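Local coordinates for protein cysteine desulfurase (Fervidobacterium islandicum, PDB 6A6E) that catalyses the removal of sulfur from L-cysteine with pyridoxal-5'-phosphate as cofactor, probably supplying it for iron-sulfur cluster assembly, at residues 55-60 / 287-292; 78-83 / 279-284; 238-243 / 297-302. All blocks are in the same frame, centred on the assembly; numbering follows the deposited sequence.

Contact 1: 55-60 / 287-292; sequences DFYLYH and TQHITG. With PLP (pyridoxal-5'-phosphate), chain Q.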
loop_
_atom_site.group_PDB
_atom_site.type_symbol
_atom_site.label_atom_id
_atom_site.label_comp_id
_atom_site.label_asym_id
_atom_site.label_seq_id
_atom_site.Cartn_x
_atom_site.Cartn_y
_atom_site.Cartn_z
ATOM N N ASP A 55 -8.670 -17.105 4.587
ATOM C CA ASP A 55 -8.964 -18.162 3.628
ATOM C C ASP A 55 -8.406 -17.821 2.215
ATOM O O ASP A 55 -7.850 -18.668 1.529
ATOM C CB ASP A 55 -10.479 -18.418 3.571
ATOM C CG ASP A 55 -10.892 -19.321 2.390
ATOM O OD1 ASP A 55 -10.761 -20.540 2.524
ATOM O OD2 ASP A 55 -11.314 -18.803 1.308
ATOM N N PHE A 56 -8.543 -16.556 1.818
ATOM C CA PHE A 56 -7.999 -16.119 0.579
ATOM C C PHE A 56 -6.450 -16.247 0.535
ATOM O O PHE A 56 -5.924 -16.875 -0.374
ATOM C CB PHE A 56 -8.452 -14.690 0.259
ATOM C CG PHE A 56 -7.939 -14.208 -1.065
ATOM C CD1 PHE A 56 -8.572 -14.592 -2.245
ATOM C CD2 PHE A 56 -6.793 -13.428 -1.140
ATOM C CE1 PHE A 56 -8.071 -14.170 -3.503
ATOM C CE2 PHE A 56 -6.300 -12.996 -2.363
ATOM C CZ PHE A 56 -6.963 -13.373 -3.547
ATOM N N TYR A 57 -5.748 -15.726 1.549
ATOM C CA TYR A 57 -4.290 -15.829 1.643
ATOM C C TYR A 57 -3.819 -17.262 1.624
ATOM O O TYR A 57 -2.735 -17.572 1.063
ATOM C CB TYR A 57 -3.749 -15.176 2.944
ATOM C CG TYR A 57 -3.285 -13.708 2.901
ATOM C CD1 TYR A 57 -2.435 -13.231 1.891
ATOM C CD2 TYR A 57 -3.631 -12.808 3.926
ATOM C CE1 TYR A 57 -2.001 -11.914 1.882
ATOM C CE2 TYR A 57 -3.176 -11.495 3.930
ATOM C CZ TYR A 57 -2.333 -11.075 2.895
ATOM O OH TYR A 57 -1.911 -9.794 2.868
ATOM N N LEU A 58 -4.572 -18.145 2.311
ATOM C CA LEU A 58 -4.049 -19.499 2.557
ATOM C C LEU A 58 -4.433 -20.452 1.410
ATOM O O LEU A 58 -3.708 -21.376 1.158
ATOM C CB LEU A 58 -4.503 -20.058 3.917
ATOM C CG LEU A 58 -3.928 -19.360 5.149
ATOM C CD1 LEU A 58 -4.544 -19.881 6.441
ATOM C CD2 LEU A 58 -2.386 -19.483 5.161
ATOM N N TYR A 59 -5.537 -20.215 0.716
ATOM C CA TYR A 59 -6.046 -21.191 -0.258
ATOM C C TYR A 59 -6.292 -20.665 -1.684
ATOM O O TYR A 59 -6.413 -21.492 -2.633
ATOM C CB TYR A 59 -7.336 -21.868 0.277
ATOM C CG TYR A 59 -7.143 -22.727 1.554
ATOM C CD1 TYR A 59 -6.550 -24.002 1.491
ATOM C CD2 TYR A 59 -7.512 -22.262 2.786
ATOM C CE1 TYR A 59 -6.358 -24.798 2.653
ATOM C CE2 TYR A 59 -7.369 -23.061 3.950
ATOM C CZ TYR A 59 -6.783 -24.329 3.863
ATOM O OH TYR A 59 -6.597 -25.099 4.987
ATOM N N HIS A 60 -6.369 -19.349 -1.870
ATOM C CA HIS A 60 -6.782 -18.818 -3.182
ATOM C C HIS A 60 -5.827 -17.774 -3.748
ATOM O O HIS A 60 -6.217 -16.958 -4.515
ATOM C CB HIS A 60 -8.177 -18.278 -3.130
ATOM C CG HIS A 60 -9.169 -19.320 -2.704
ATOM N ND1 HIS A 60 -9.552 -20.353 -3.533
ATOM C CD2 HIS A 60 -9.744 -19.567 -1.497
ATOM C CE1 HIS A 60 -10.368 -21.153 -2.868
ATOM N NE2 HIS A 60 -10.493 -20.709 -1.629
ATOM N N THR A 287 2.421 -4.873 -8.312
ATOM C CA THR A 287 1.472 -5.691 -7.539
ATOM C C THR A 287 0.749 -4.807 -6.499
ATOM O O THR A 287 1.376 -4.155 -5.629
ATOM C CB THR A 287 2.219 -6.857 -6.845
ATOM O OG1 THR A 287 3.012 -7.570 -7.802
ATOM C CG2 THR A 287 1.212 -7.800 -6.205
ATOM N N GLN A 288 -0.564 -4.799 -6.583
ATOM C CA GLN A 288 -1.342 -4.026 -5.670
ATOM C C GLN A 288 -1.525 -4.804 -4.350
ATOM O O GLN A 288 -1.038 -5.934 -4.211
ATOM C CB GLN A 288 -2.664 -3.708 -6.341
ATOM C CG GLN A 288 -2.507 -2.786 -7.527
ATOM C CD GLN A 288 -1.765 -1.498 -7.189
ATOM O OE1 GLN A 288 -2.197 -0.714 -6.326
ATOM N NE2 GLN A 288 -0.606 -1.288 -7.861
ATOM N N HIS A 289 -2.251 -4.224 -3.409
ATOM C CA HIS A 289 -2.609 -4.926 -2.175
ATOM C C HIS A 289 -3.768 -5.856 -2.457
ATOM O O HIS A 289 -4.920 -5.588 -2.101
ATOM C CB HIS A 289 -2.885 -3.951 -1.025
ATOM C CG HIS A 289 -3.132 -4.599 0.302
ATOM N ND1 HIS A 289 -2.953 -5.947 0.514
ATOM C CD2 HIS A 289 -3.474 -4.062 1.505
ATOM C CE1 HIS A 289 -3.152 -6.201 1.802
ATOM N NE2 HIS A 289 -3.525 -5.087 2.400
ATOM N N ILE A 290 -3.428 -6.972 -3.102
ATOM C CA ILE A 290 -4.414 -7.867 -3.670
ATOM C C ILE A 290 -5.379 -8.324 -2.579
ATOM O O ILE A 290 -6.580 -8.249 -2.745
ATOM C CB ILE A 290 -3.770 -9.118 -4.311
ATOM C CG1 ILE A 290 -2.847 -8.725 -5.498
ATOM C CG2 ILE A 290 -4.809 -10.091 -4.805
ATOM C CD1 ILE A 290 -1.936 -9.896 -5.816
ATOM N N THR A 291 -4.851 -8.779 -1.447
ATOM C CA THR A 291 -5.706 -9.291 -0.440
ATOM C C THR A 291 -6.447 -8.172 0.293
ATOM O O THR A 291 -7.558 -8.385 0.846
ATOM C CB THR A 291 -4.881 -10.139 0.557
ATOM O OG1 THR A 291 -4.247 -11.209 -0.179
ATOM C CG2 THR A 291 -5.803 -10.656 1.661
ATOM N N GLY A 292 -5.861 -6.978 0.339
ATOM C CA GLY A 292 -6.517 -5.799 0.960
ATOM C C GLY A 292 -7.745 -5.374 0.159
ATOM O O GLY A 292 -8.805 -5.060 0.723
HETATM N N1 PLP Q . 11.637 -6.162 -9.827
HETATM C C2 PLP Q . 11.829 -7.472 -9.964
HETATM C C2A PLP Q . 13.148 -8.019 -10.362
HETATM C C3 PLP Q . 10.728 -8.404 -9.593
HETATM O O3 PLP Q . 10.908 -9.749 -9.620
HETATM C C4 PLP Q . 9.464 -7.802 -9.144
HETATM C C4A PLP Q . 8.370 -8.656 -8.740
HETATM C C5 PLP Q . 9.348 -6.310 -9.148
HETATM C C6 PLP Q . 10.475 -5.577 -9.501
HETATM C C5A PLP Q . 8.037 -5.627 -8.783
HETATM O O4P PLP Q . 7.476 -5.945 -7.530
HETATM P P PLP Q . 5.973 -5.497 -7.045
HETATM O O1P PLP Q . 6.124 -4.019 -6.920
HETATM O O2P PLP Q . 5.862 -6.229 -5.736
HETATM O O3P PLP Q . 5.116 -5.999 -8.191
#
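Tyr57 and Thr291 mark the nearest approach of the two backbones, 7.0 Å from CA to CA, where the last turns of helix 47-59 face the first turn of helix 290-306. Thr291 fills the space between two aromatic side chains. With OG1 beside the backbone N (chi1 -59°), CG2 stands anti to that N and sits over a face of the Tyr57 ring in a CH-pi contact, 3.7 Å from the ring centroid and 15° off the normal. Its hydroxyl lies over the same ring nearer the rim, with OG1 3.1 Å from Tyr57 CE1. That oxygen also comes to the edge of Phe56, close to the ring plane, 3.5 Å from Phe56 CE2. Enclosed this way, Thr291 OG1 is a buried hydroxyl with no hydrogen-bond partner in the model. Ile290 adds its CG2 to the outer end of Phe56, at 4.1 Å from Phe56 CE2, the two side chains crossing at about a right angle.

The polar ends of Tyr57 and His289 look to the second subunit. Tyr57 OH, lying at the edge of the His289 ring, is hydrogen-bonded to Thr241 N of that subunit, while His289 ND1 and Thr291 N both bond to Thr241 OG1 of the same neighbour. His289 is the N-cap residue and the centre of an inverse gamma turn, closed by a weak Ile290 N to Gln288 O bond.

Just upstream, Thr287 holds the cofactor phosphate twice: its N donates to PLP O3P at 2.9 Å, and its OG1 donates to the same PLP O3P at 2.7 Å. Ser233, Gln213, Thr104 and His235 of the second subunit bind the same PLP, so the site is completed across the dimer interface, as in other fold-type I PLP enzymes.

Contact 2: 78-83 / 279-284; sequences AYEQAR and LPYRFE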
loop_
_atom_site.group_PDB
_atom_site.type_symbol
_atom_site.label_atom_id
_atom_site.label_comp_id
_atom_site.label_asym_id
_atom_site.label_seq_id
_atom_site.Cartn_x
_atom_site.Cartn_y
_atom_site.Cartn_z
ATOM N N ALA A 78 -11.110 -12.869 -8.044
ATOM C CA ALA A 78 -11.518 -12.305 -6.753
ATOM C C ALA A 78 -11.192 -10.832 -6.701
ATOM O O ALA A 78 -12.009 -10.038 -6.206
ATOM C CB ALA A 78 -10.899 -13.076 -5.579
ATOM N N TYR A 79 -10.013 -10.446 -7.195
ATOM C CA TYR A 79 -9.604 -9.032 -7.214
ATOM C C TYR A 79 -10.530 -8.168 -8.070
ATOM O O TYR A 79 -10.968 -7.087 -7.660
ATOM C CB TYR A 79 -8.154 -8.906 -7.697
ATOM C CG TYR A 79 -7.541 -7.542 -7.663
ATOM C CD1 TYR A 79 -7.035 -6.976 -6.471
ATOM C CD2 TYR A 79 -7.365 -6.809 -8.859
ATOM C CE1 TYR A 79 -6.424 -5.711 -6.492
ATOM C CE2 TYR A 79 -6.742 -5.561 -8.876
ATOM C CZ TYR A 79 -6.301 -5.004 -7.681
ATOM O OH TYR A 79 -5.708 -3.766 -7.789
ATOM N N GLU A 80 -10.786 -8.582 -9.301
ATOM C CA GLU A 80 -11.737 -7.813 -10.136
ATOM C C GLU A 80 -13.178 -7.814 -9.557
ATOM O O GLU A 80 -13.848 -6.838 -9.690
ATOM C CB GLU A 80 -11.794 -8.368 -11.541
ATOM C CG GLU A 80 -10.526 -8.195 -12.436
ATOM C CD GLU A 80 -9.221 -7.487 -11.924
ATOM O OE1 GLU A 80 -9.025 -6.154 -11.969
ATOM O OE2 GLU A 80 -8.287 -8.358 -11.645
ATOM N N GLN A 81 -13.619 -8.900 -8.912
ATOM C CA GLN A 81 -14.905 -8.914 -8.192
ATOM C C GLN A 81 -14.893 -7.843 -7.097
ATOM O O GLN A 81 -15.884 -7.137 -6.929
ATOM C CB GLN A 81 -15.256 -10.274 -7.619
ATOM C CG GLN A 81 -15.649 -11.269 -8.748
ATOM C CD GLN A 81 -15.903 -12.694 -8.246
ATOM O OE1 GLN A 81 -15.384 -13.111 -7.210
ATOM N NE2 GLN A 81 -16.698 -13.445 -8.988
ATOM N N ALA A 82 -13.758 -7.680 -6.391
ATOM C CA ALA A 82 -13.687 -6.650 -5.363
ATOM C C ALA A 82 -13.841 -5.242 -5.960
ATOM O O ALA A 82 -14.533 -4.409 -5.363
ATOM C CB ALA A 82 -12.420 -6.773 -4.560
ATOM N N ARG A 83 -13.208 -4.981 -7.107
ATOM C CA ARG A 83 -13.292 -3.693 -7.757
ATOM C C ARG A 83 -14.770 -3.362 -8.033
ATOM O O ARG A 83 -15.245 -2.202 -7.843
ATOM C CB ARG A 83 -12.496 -3.661 -9.075
ATOM C CG ARG A 83 -12.346 -2.260 -9.668
ATOM C CD ARG A 83 -11.777 -2.241 -11.091
ATOM N NE ARG A 83 -10.518 -2.991 -11.193
ATOM C CZ ARG A 83 -9.316 -2.591 -10.759
ATOM N NH1 ARG A 83 -9.142 -1.399 -10.164
ATOM N NH2 ARG A 83 -8.267 -3.382 -10.919
ATOM N N LEU A 279 -8.025 1.598 -18.902
ATOM C CA LEU A 279 -8.555 1.854 -17.545
ATOM C C LEU A 279 -9.113 0.569 -17.019
ATOM O O LEU A 279 -9.664 -0.191 -17.789
ATOM C CB LEU A 279 -9.717 2.868 -17.555
ATOM C CG LEU A 279 -9.423 4.300 -18.019
ATOM C CD1 LEU A 279 -10.606 5.226 -17.768
ATOM C CD2 LEU A 279 -8.214 4.871 -17.370
ATOM N N PRO A 280 -9.021 0.285 -15.725
ATOM C CA PRO A 280 -8.373 1.080 -14.664
ATOM C C PRO A 280 -6.880 0.783 -14.475
ATOM O O PRO A 280 -6.187 1.434 -13.679
ATOM C CB PRO A 280 -9.090 0.561 -13.408
ATOM C CG PRO A 280 -9.426 -0.876 -13.707
ATOM C CD PRO A 280 -9.743 -0.881 -15.189
ATOM N N TYR A 281 -6.405 -0.192 -15.228
ATOM C CA TYR A 281 -5.088 -0.816 -15.044
ATOM C C TYR A 281 -3.962 0.157 -15.306
ATOM O O TYR A 281 -2.854 0.047 -14.733
ATOM C CB TYR A 281 -4.956 -2.038 -15.971
ATOM C CG TYR A 281 -6.127 -3.007 -15.926
ATOM C CD1 TYR A 281 -6.501 -3.651 -14.725
ATOM C CD2 TYR A 281 -6.881 -3.271 -17.066
ATOM C CE1 TYR A 281 -7.586 -4.488 -14.691
ATOM C CE2 TYR A 281 -7.965 -4.137 -17.027
ATOM C CZ TYR A 281 -8.291 -4.741 -15.846
ATOM O OH TYR A 281 -9.353 -5.589 -15.848
ATOM N N ARG A 282 -4.232 1.124 -16.174
ATOM C CA ARG A 282 -3.339 2.264 -16.357
ATOM C C ARG A 282 -2.800 2.924 -15.091
ATOM O O ARG A 282 -1.669 3.491 -15.104
ATOM C CB ARG A 282 -4.061 3.323 -17.196
ATOM C CG ARG A 282 -3.283 4.580 -17.447
ATOM C CD ARG A 282 -4.098 5.550 -18.335
ATOM N NE ARG A 282 -4.319 4.865 -19.573
ATOM C CZ ARG A 282 -5.126 5.261 -20.547
ATOM N NH1 ARG A 282 -5.840 6.397 -20.460
ATOM N NH2 ARG A 282 -5.214 4.476 -21.612
ATOM N N PHE A 283 -3.607 2.923 -14.026
ATOM C CA PHE A 283 -3.270 3.628 -12.809
ATOM C C PHE A 283 -2.925 2.715 -11.634
ATOM O O PHE A 283 -2.830 3.198 -10.504
ATOM C CB PHE A 283 -4.387 4.598 -12.422
ATOM C CG PHE A 283 -4.660 5.618 -13.487
ATOM C CD1 PHE A 283 -3.731 6.569 -13.756
ATOM C CD2 PHE A 283 -5.778 5.540 -14.283
ATOM C CE1 PHE A 283 -3.917 7.492 -14.741
ATOM C CE2 PHE A 283 -5.993 6.472 -15.296
ATOM C CZ PHE A 283 -5.048 7.454 -15.531
ATOM N N GLU A 284 -2.700 1.438 -11.936
ATOM C CA GLU A 284 -2.180 0.425 -10.989
ATOM C C GLU A 284 -0.812 -0.140 -11.384
ATOM O O GLU A 284 -0.728 -0.994 -12.206
ATOM C CB GLU A 284 -3.215 -0.702 -10.802
ATOM C CG GLU A 284 -4.474 -0.156 -10.087
ATOM C CD GLU A 284 -5.630 -1.142 -9.846
ATOM O OE1 GLU A 284 -5.481 -2.383 -10.067
ATOM O OE2 GLU A 284 -6.676 -0.666 -9.332
#
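Arg83 runs out extended from helix 70-90, CG anti to the backbone N, and then bends at chi3 (-53°), which turns NE aside from the line of the chain; the guanidinium beyond it meets Glu284. Glu284 comes from the other segment with its chain stretched beyond CG (chi2 179°), and the two groups meet tip to tip. The grip is end-on and two-pronged: Arg83 NH1 donates to Glu284 OE2 at 2.7 Å, along a practically straight N-H line, and Arg83 NH2 donates to Glu284 OE1 at 3.1 Å. Both oxygens lie in the guanidinium plane but are approached from out of the carboxylate plane, the two planes being 35° apart.

Glu284 OE1 has a second donor, Tyr79 OH at 2.7 Å, which arrives from the opposite face of the carboxylate to Arg83 NH2. Glu80 bonds to Arg83 from the same helix, its OE1 taking Arg83 NH2 at 3.1 Å, so that one arginine lies between two carboxylates in a salt-bridge network. The network ties helix 70-90 to the loop leading into helix 290-306, and strand 97-100 of the seven-stranded sheet joins in: Phe99 N bonds to Glu284 OE2, while Arg83 NH1 also reaches the carbonyl of Ile97, just where that strand begins. An alanine in place of Arg83 would probably leave Glu80 and Glu284 without the positive charge set between them and open a gap beside Pro280.

Pro280, which follows a cis peptide bond, puts its CG over the centre of one guanidinium face, 3.4 Å from Arg83 CZ. Tyr281 stands next to it, and its ring edge meets the acidic end of Glu80, with Tyr281 CE1 3.5 Å from Glu80 OE1.

Contact 3: 238-243 / 297-302; sequences LGPTGI and GYTIDY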
loop_
_atom_site.group_PDB
_atom_site.type_symbol
_atom_site.label_atom_id
_atom_site.label_comp_id
_atom_site.label_asym_id
_atom_site.label_seq_id
_atom_site.Cartn_x
_atom_site.Cartn_y
_atom_site.Cartn_z
ATOM N N LEU A 238 -13.953 -0.373 8.599
ATOM C CA LEU A 238 -13.782 -1.768 9.028
ATOM C C LEU A 238 -12.811 -2.584 8.200
ATOM O O LEU A 238 -12.598 -3.765 8.464
ATOM C CB LEU A 238 -15.126 -2.536 9.077
ATOM C CG LEU A 238 -16.299 -1.855 9.753
ATOM C CD1 LEU A 238 -17.531 -2.710 9.553
ATOM C CD2 LEU A 238 -16.030 -1.720 11.240
ATOM N N GLY A 239 -12.122 -1.949 7.257
ATOM C CA GLY A 239 -11.326 -2.688 6.299
ATOM C C GLY A 239 -9.887 -2.893 6.649
ATOM O O GLY A 239 -9.390 -2.388 7.668
ATOM N N PRO A 240 -9.201 -3.649 5.811
ATOM C CA PRO A 240 -7.768 -3.871 5.941
ATOM C C PRO A 240 -6.984 -2.578 5.925
ATOM O O PRO A 240 -7.457 -1.568 5.427
ATOM C CB PRO A 240 -7.412 -4.739 4.721
ATOM C CG PRO A 240 -8.693 -5.139 4.029
ATOM C CD PRO A 240 -9.741 -4.156 4.510
ATOM N N THR A 241 -5.772 -2.620 6.466
ATOM C CA THR A 241 -4.856 -1.533 6.247
ATOM C C THR A 241 -4.208 -1.691 4.888
ATOM O O THR A 241 -4.268 -2.742 4.264
ATOM C CB THR A 241 -3.765 -1.417 7.363
ATOM O OG1 THR A 241 -3.132 -2.680 7.586
ATOM C CG2 THR A 241 -4.390 -1.008 8.713
ATOM N N GLY A 242 -3.581 -0.615 4.432
ATOM C CA GLY A 242 -2.778 -0.626 3.210
ATOM C C GLY A 242 -3.554 -0.516 1.914
ATOM O O GLY A 242 -2.915 -0.654 0.870
ATOM N N ILE A 243 -4.881 -0.303 1.990
ATOM C CA ILE A 243 -5.786 -0.284 0.845
ATOM C C ILE A 243 -6.623 0.972 0.860
ATOM O O ILE A 243 -7.153 1.383 1.875
ATOM C CB ILE A 243 -6.607 -1.552 0.720
ATOM C CG1 ILE A 243 -7.358 -1.586 -0.626
ATOM C CG2 ILE A 243 -7.553 -1.766 1.883
ATOM C CD1 ILE A 243 -6.501 -1.854 -1.828
ATOM N N GLY A 297 -13.620 -5.531 -0.319
ATOM C CA GLY A 297 -14.816 -6.093 -0.946
ATOM C C GLY A 297 -15.678 -6.879 0.046
ATOM O O GLY A 297 -16.882 -6.701 0.091
ATOM N N TYR A 298 -15.038 -7.710 0.863
ATOM C CA TYR A 298 -15.755 -8.458 1.880
ATOM C C TYR A 298 -16.310 -7.591 3.013
ATOM O O TYR A 298 -17.369 -7.908 3.544
ATOM C CB TYR A 298 -14.887 -9.563 2.443
ATOM C CG TYR A 298 -14.603 -10.684 1.458
ATOM C CD1 TYR A 298 -15.578 -11.163 0.596
ATOM C CD2 TYR A 298 -13.374 -11.321 1.456
ATOM C CE1 TYR A 298 -15.309 -12.206 -0.267
ATOM C CE2 TYR A 298 -13.104 -12.361 0.579
ATOM C CZ TYR A 298 -14.061 -12.776 -0.272
ATOM O OH TYR A 298 -13.750 -13.825 -1.096
ATOM N N THR A 299 -15.606 -6.504 3.355
ATOM C CA THR A 299 -16.115 -5.489 4.269
ATOM C C THR A 299 -17.371 -4.818 3.761
ATOM O O THR A 299 -18.380 -4.672 4.485
ATOM C CB THR A 299 -15.003 -4.452 4.531
ATOM O OG1 THR A 299 -13.842 -5.157 5.013
ATOM C CG2 THR A 299 -15.397 -3.430 5.476
ATOM N N ILE A 300 -17.345 -4.427 2.511
ATOM C CA ILE A 300 -18.520 -3.880 1.880
ATOM C C ILE A 300 -19.651 -4.938 1.855
ATOM O O ILE A 300 -20.800 -4.559 2.113
ATOM C CB ILE A 300 -18.197 -3.332 0.487
ATOM C CG1 ILE A 300 -17.331 -2.068 0.604
ATOM C CG2 ILE A 300 -19.444 -2.906 -0.270
ATOM C CD1 ILE A 300 -16.768 -1.675 -0.736
ATOM N N ASP A 301 -19.371 -6.226 1.539
ATOM C CA ASP A 301 -20.432 -7.213 1.632
ATOM C C ASP A 301 -21.042 -7.263 3.048
ATOM O O ASP A 301 -22.257 -7.403 3.194
ATOM C CB ASP A 301 -19.995 -8.650 1.287
ATOM C CG ASP A 301 -19.528 -8.824 -0.174
ATOM O OD1 ASP A 301 -19.924 -8.015 -1.059
ATOM O OD2 ASP A 301 -18.777 -9.787 -0.406
ATOM N N TYR A 302 -20.210 -7.211 4.070
ATOM C CA TYR A 302 -20.679 -7.208 5.456
ATOM C C TYR A 302 -21.591 -6.009 5.768
ATOM O O TYR A 302 -22.716 -6.149 6.321
ATOM C CB TYR A 302 -19.496 -7.244 6.387
ATOM C CG TYR A 302 -19.827 -7.136 7.847
ATOM C CD1 TYR A 302 -20.256 -8.237 8.564
ATOM C CD2 TYR A 302 -19.696 -5.931 8.518
ATOM C CE1 TYR A 302 -20.546 -8.135 9.931
ATOM C CE2 TYR A 302 -20.032 -5.799 9.855
ATOM C CZ TYR A 302 -20.447 -6.905 10.566
ATOM O OH TYR A 302 -20.751 -6.769 11.919
#
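Leu238 reaches Thr299 and Tyr302 with successive parts of its side chain. Its CB starts the contact, packing 3.7 Å from Thr299 CG2, the methyl that stands anti to the backbone N of Thr299. CG is the branch point, set beside the backbone N, and chi2 of 174° sends CD1 on anti to CA, toward the next turn of the helix. There CD1 ends the reach at the Tyr302 ring, touching CD2 and CE2 together, with 4.0 Å between Leu238 CD1 and Tyr302 CE2. Leucine and tyrosine cross at about a right angle. Leu238 itself has a positive phi (69°), a left-handed conformation within the turn of the loop.

The other branch of Thr299 faces the backbone that follows. Thr299 OG1 lies 3.8 Å from Gly239 CA and 4.3 Å from Pro240 CD, both van der Waals approaches to carbon; the hydroxyl itself is hydrogen-bonded to Gly295 O, one turn back in its helix. Gly239 meets the threonine through its CA; a CB on it would probably come too close to Pro240 CD. At the far end of Tyr302, OH bonds to Asp21 OD2, which anchors the ring beyond the part touched by leucine. No hydrogen bond crosses between the segments; the contact is van der Waals packing throughout.

Segment 238-243 comes just after His235 and Lys236 of the PLP pocket, in the loop that connects strands 229-233 and 244-248, antiparallel neighbours in the seven-stranded sheet. Helix 290-306 packs against it through Thr299 and Tyr302, and helix 47-59 closes in on both segments, Val49 touching Thr299 and Tyr302 while Met53 meets Pro240.

All three contacts are buried, contact 1 throughout, whereas contacts 2 and 3 each include partly exposed residues (Glu80 and Tyr281; Tyr302). Contacts 1 and 3 both use helix 290-306, near its start and further along it, and both touch the second subunit: Thr241 in the loop of contact 3 is the residue to which, in the partner copy, polar groups of contact 1 are bonded. Contact 2 is touched by no other protein chain and works on helix 70-90. Its chemistry differs accordingly, with charges paired inside one subunit, whereas contact 1 is a threonine-aromatic packing and contact 3 is mostly apolar. Phe56 against Ala78 and Gln288 against Tyr79 join contacts 1 and 2.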